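Local coordinates for protein peptidase, M20/M25/M40 family (PDB 4EWT) that probably hydrolyses amide bonds of N-acylated amino acids as a two-manganese amidohydrolase of the M20 peptidase family, at residues Q135-I149 / P331-P343. Residues are numbered along the deposited sequence; the frame is centred on the assembly and turned at random.
Sequences QPAEEVPPGGAKTMI and PSEDFAYYAKERP. With MN (manganese (II) ion), chain E.
Asp334 drives its carboxylate into the start of helix 144-149, where OD2 accepts a nearly straight bond from Ala145 N at 3.0 Å (167°), arriving from above the carboxylate plane, and a weak one from Gly144 N. The positive end of the helix dipole probably steadies this charge, and Arg76 adds a salt bridge at OD1. From the opposite direction comes Gln135, its CG anti to the backbone N (chi1 -170°) and the chain extended; NE2 donates to the syn lone pair of Asp334 OD1 at 2.8 Å, with OD1 close to the plane of the amide, while OE1 lies in the ring plane at the edge of Tyr338, modelled only 2.4 Å from its OH, so short that the exact length is doubtful. Ala145 CB sits over one face of that ring, 3.5 Å from Tyr338 CZ, and Ile149 CD1 closes on Tyr338 CD1 at 3.5 Å.

Packing slackens toward solvent: Lys146 CB lies over a face of Tyr337, and Ile149 CG2 merely brushes Glu341 CG at 4.0 Å.

On the metal side, Asp334 N donates to the anti lone pair of Glu138 OE2 at 3.2 Å. Glu138 OE1 accepts from a water on the manganese held by Glu139, Cys103 and His362, placing Glu138 in the second shell of the two-metal centre characteristic of M20 peptidases.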
# COMPACT_ATOMS: atom_id res chain seq x y z
N GLN A 135 39.94 -0.74 23.47
CA GLN A 135 39.14 -1.66 22.65
C GLN A 135 39.23 -1.38 21.15
O GLN A 135 39.02 -0.25 20.72
CB GLN A 135 37.67 -1.61 23.10
CG GLN A 135 36.77 -2.69 22.50
CD GLN A 135 35.32 -2.28 22.48
OE1 GLN A 135 34.68 -2.11 23.52
NE2 GLN A 135 34.77 -2.12 21.28
N PRO A 136 39.54 -2.42 20.36
CA PRO A 136 39.45 -2.32 18.91
C PRO A 136 38.04 -2.65 18.42
O PRO A 136 37.17 -3.02 19.22
CB PRO A 136 40.41 -3.42 18.44
CG PRO A 136 40.28 -4.47 19.47
CD PRO A 136 40.10 -3.72 20.77
N ALA A 137 37.82 -2.51 17.11
CA ALA A 137 36.69 -3.14 16.42
C ALA A 137 35.30 -2.76 16.93
O ALA A 137 34.36 -3.54 16.79
CB ALA A 137 36.87 -4.67 16.44
N GLU A 138 35.15 -1.57 17.50
CA GLU A 138 33.85 -1.10 17.98
C GLU A 138 32.84 -0.92 16.84
O GLU A 138 31.66 -1.20 17.00
CB GLU A 138 34.02 0.21 18.78
CG GLU A 138 32.76 0.72 19.49
CD GLU A 138 31.76 1.43 18.56
OE1 GLU A 138 32.20 2.11 17.60
OE2 GLU A 138 30.54 1.32 18.81
N GLU A 139 33.32 -0.47 15.68
CA GLU A 139 32.46 0.03 14.61
C GLU A 139 31.76 -1.02 13.75
O GLU A 139 30.70 -0.75 13.17
CB GLU A 139 33.24 0.99 13.71
CG GLU A 139 33.68 2.26 14.42
CD GLU A 139 32.54 3.23 14.71
OE1 GLU A 139 31.36 2.87 14.53
OE2 GLU A 139 32.83 4.37 15.13
N VAL A 140 32.37 -2.20 13.63
CA VAL A 140 31.88 -3.23 12.71
C VAL A 140 31.54 -4.51 13.47
O VAL A 140 32.39 -5.03 14.19
CB VAL A 140 32.91 -3.53 11.58
CG1 VAL A 140 32.29 -4.42 10.51
CG2 VAL A 140 33.43 -2.24 10.96
N PRO A 141 30.29 -5.01 13.33
CA PRO A 141 29.89 -6.31 13.90
C PRO A 141 30.86 -7.42 13.47
O PRO A 141 31.33 -7.42 12.33
CB PRO A 141 28.51 -6.55 13.28
CG PRO A 141 27.98 -5.19 12.98
CD PRO A 141 29.17 -4.32 12.66
N PRO A 142 31.17 -8.38 14.37
CA PRO A 142 30.63 -8.61 15.72
C PRO A 142 31.17 -7.65 16.80
O PRO A 142 30.68 -7.67 17.93
CB PRO A 142 31.06 -10.04 16.03
CG PRO A 142 32.34 -10.20 15.29
CD PRO A 142 32.21 -9.38 14.04
N GLY A 143 32.15 -6.83 16.45
CA GLY A 143 32.69 -5.84 17.37
C GLY A 143 33.84 -6.35 18.22
O GLY A 143 34.21 -7.52 18.15
N GLY A 144 34.40 -5.46 19.04
CA GLY A 144 35.53 -5.80 19.90
C GLY A 144 35.14 -6.16 21.32
O GLY A 144 35.76 -7.04 21.93
N ALA A 145 34.12 -5.48 21.85
CA ALA A 145 33.69 -5.66 23.24
C ALA A 145 33.39 -7.12 23.53
O ALA A 145 33.82 -7.66 24.56
CB ALA A 145 32.49 -4.79 23.55
N LYS A 146 32.66 -7.73 22.60
CA LYS A 146 32.30 -9.14 22.66
C LYS A 146 33.54 -10.02 22.78
O LYS A 146 33.66 -10.78 23.74
CB LYS A 146 31.49 -9.50 21.40
CG LYS A 146 30.67 -10.77 21.49
CD LYS A 146 29.74 -10.89 20.27
CE LYS A 146 29.01 -12.22 20.25
NZ LYS A 146 27.98 -12.31 21.33
N THR A 147 34.46 -9.89 21.83
CA THR A 147 35.70 -10.68 21.82
C THR A 147 36.54 -10.47 23.08
O THR A 147 37.18 -11.41 23.57
CB THR A 147 36.52 -10.37 20.58
N MET A 148 36.53 -9.25 23.62
CA MET A 148 37.25 -8.94 24.85
C MET A 148 36.62 -9.54 26.09
O MET A 148 37.34 -9.94 27.01
CB MET A 148 37.38 -7.43 25.03
CG MET A 148 38.35 -6.81 24.08
SD MET A 148 38.92 -5.23 24.66
CE MET A 148 39.84 -4.77 23.23
N ILE A 149 35.29 -9.59 26.12
CA ILE A 149 34.58 -10.25 27.22
C ILE A 149 34.95 -11.74 27.23
O ILE A 149 35.24 -12.30 28.29
CB ILE A 149 33.03 -10.12 27.11
CG1 ILE A 149 32.58 -8.67 26.86
CG2 ILE A 149 32.36 -10.72 28.35
CD1 ILE A 149 33.06 -7.66 27.87
N PRO A 331 22.70 6.48 17.60
CA PRO A 331 23.55 5.39 17.11
C PRO A 331 23.68 4.20 18.08
O PRO A 331 23.41 4.34 19.27
CB PRO A 331 24.91 6.06 16.92
CG PRO A 331 24.92 7.18 17.85
CD PRO A 331 23.50 7.66 17.98
N SER A 332 24.06 3.05 17.55
CA SER A 332 24.31 1.90 18.39
C SER A 332 25.78 1.94 18.79
O SER A 332 26.59 2.62 18.15
CB SER A 332 23.93 0.58 17.70
OG SER A 332 25.08 -0.01 17.11
N GLU A 333 26.12 1.24 19.86
CA GLU A 333 27.42 1.35 20.49
C GLU A 333 27.71 0.00 21.13
O GLU A 333 26.87 -0.52 21.87
CB GLU A 333 27.37 2.49 21.52
CG GLU A 333 28.49 2.54 22.54
CD GLU A 333 29.85 2.73 21.92
OE1 GLU A 333 30.02 3.72 21.18
OE2 GLU A 333 30.73 1.89 22.17
N ASP A 334 28.88 -0.57 20.86
CA ASP A 334 29.17 -1.89 21.42
C ASP A 334 29.59 -1.91 22.89
O ASP A 334 29.70 -2.98 23.50
CB ASP A 334 30.04 -2.76 20.49
CG ASP A 334 31.52 -2.74 20.83
OD1 ASP A 334 31.98 -1.84 21.57
OD2 ASP A 334 32.23 -3.64 20.33
N PHE A 335 29.76 -0.73 23.47
CA PHE A 335 29.85 -0.59 24.93
C PHE A 335 28.66 -1.29 25.59
O PHE A 335 28.75 -1.72 26.74
CB PHE A 335 29.88 0.88 25.34
CG PHE A 335 30.12 1.10 26.81
CD1 PHE A 335 31.41 1.23 27.31
CD2 PHE A 335 29.04 1.18 27.70
CE1 PHE A 335 31.65 1.42 28.66
CE2 PHE A 335 29.26 1.38 29.06
CZ PHE A 335 30.57 1.50 29.54
N ALA A 336 27.56 -1.39 24.85
CA ALA A 336 26.34 -2.02 25.36
C ALA A 336 26.56 -3.45 25.84
O ALA A 336 25.84 -3.92 26.72
CB ALA A 336 25.25 -1.98 24.32
N TYR A 337 27.53 -4.13 25.24
CA TYR A 337 27.94 -5.46 25.68
C TYR A 337 28.54 -5.47 27.08
O TYR A 337 28.23 -6.36 27.87
CB TYR A 337 28.93 -6.10 24.69
CG TYR A 337 28.27 -6.65 23.44
CD1 TYR A 337 27.35 -7.69 23.50
CD2 TYR A 337 28.60 -6.14 22.18
CE1 TYR A 337 26.76 -8.20 22.35
CE2 TYR A 337 28.03 -6.64 21.03
CZ TYR A 337 27.11 -7.66 21.12
OH TYR A 337 26.54 -8.14 19.97
N TYR A 338 29.39 -4.49 27.41
CA TYR A 338 29.88 -4.32 28.79
C TYR A 338 28.71 -4.05 29.71
O TYR A 338 28.60 -4.64 30.79
CB TYR A 338 30.86 -3.15 28.93
CG TYR A 338 32.03 -3.20 28.00
CD1 TYR A 338 33.03 -4.16 28.17
CD2 TYR A 338 32.15 -2.29 26.96
CE1 TYR A 338 34.10 -4.22 27.32
CE2 TYR A 338 33.23 -2.34 26.10
CZ TYR A 338 34.20 -3.32 26.29
OH TYR A 338 35.28 -3.39 25.45
N ALA A 339 27.83 -3.15 29.27
CA ALA A 339 26.72 -2.67 30.08
C ALA A 339 25.71 -3.77 30.41
O ALA A 339 24.87 -3.59 31.28
CB ALA A 339 26.05 -1.49 29.39
N LYS A 340 25.83 -4.90 29.73
CA LYS A 340 24.94 -6.04 29.93
C LYS A 340 25.59 -7.14 30.80
O LYS A 340 24.89 -7.99 31.35
CB LYS A 340 24.50 -6.61 28.57
CG LYS A 340 23.19 -7.37 28.59
CD LYS A 340 22.66 -7.63 27.17
CE LYS A 340 23.70 -8.31 26.28
NZ LYS A 340 23.94 -9.73 26.64
N GLU A 341 26.92 -7.10 30.92
CA GLU A 341 27.64 -8.03 31.79
C GLU A 341 27.88 -7.45 33.19
O GLU A 341 27.88 -8.18 34.17
CB GLU A 341 29.00 -8.44 31.19
CG GLU A 341 28.95 -9.26 29.90
CD GLU A 341 28.35 -10.66 30.09
OE1 GLU A 341 28.39 -11.19 31.21
OE2 GLU A 341 27.85 -11.23 29.09
N ARG A 342 28.10 -6.14 33.26
CA ARG A 342 28.29 -5.47 34.54
C ARG A 342 27.44 -4.20 34.58
O ARG A 342 27.11 -3.67 33.53
CB ARG A 342 29.78 -5.10 34.76
CG ARG A 342 30.77 -6.25 34.61
CD ARG A 342 30.68 -7.28 35.74
NE ARG A 342 31.82 -8.19 35.72
CZ ARG A 342 31.84 -9.38 35.12
NH1 ARG A 342 30.78 -9.84 34.48
NH2 ARG A 342 32.94 -10.11 35.16
N PRO A 343 27.10 -3.72 35.78
CA PRO A 343 26.47 -2.41 35.87
C PRO A 343 27.43 -1.34 35.35
O PRO A 343 28.58 -1.27 35.79
CB PRO A 343 26.21 -2.23 37.37
CG PRO A 343 27.07 -3.22 38.04
CD PRO A 343 27.25 -4.35 37.10
MN MN E . 30.99 5.48 15.41
O HOH W 1 30.87 4.11 17.42
O HOH W 2 31.25 -6.27 20.35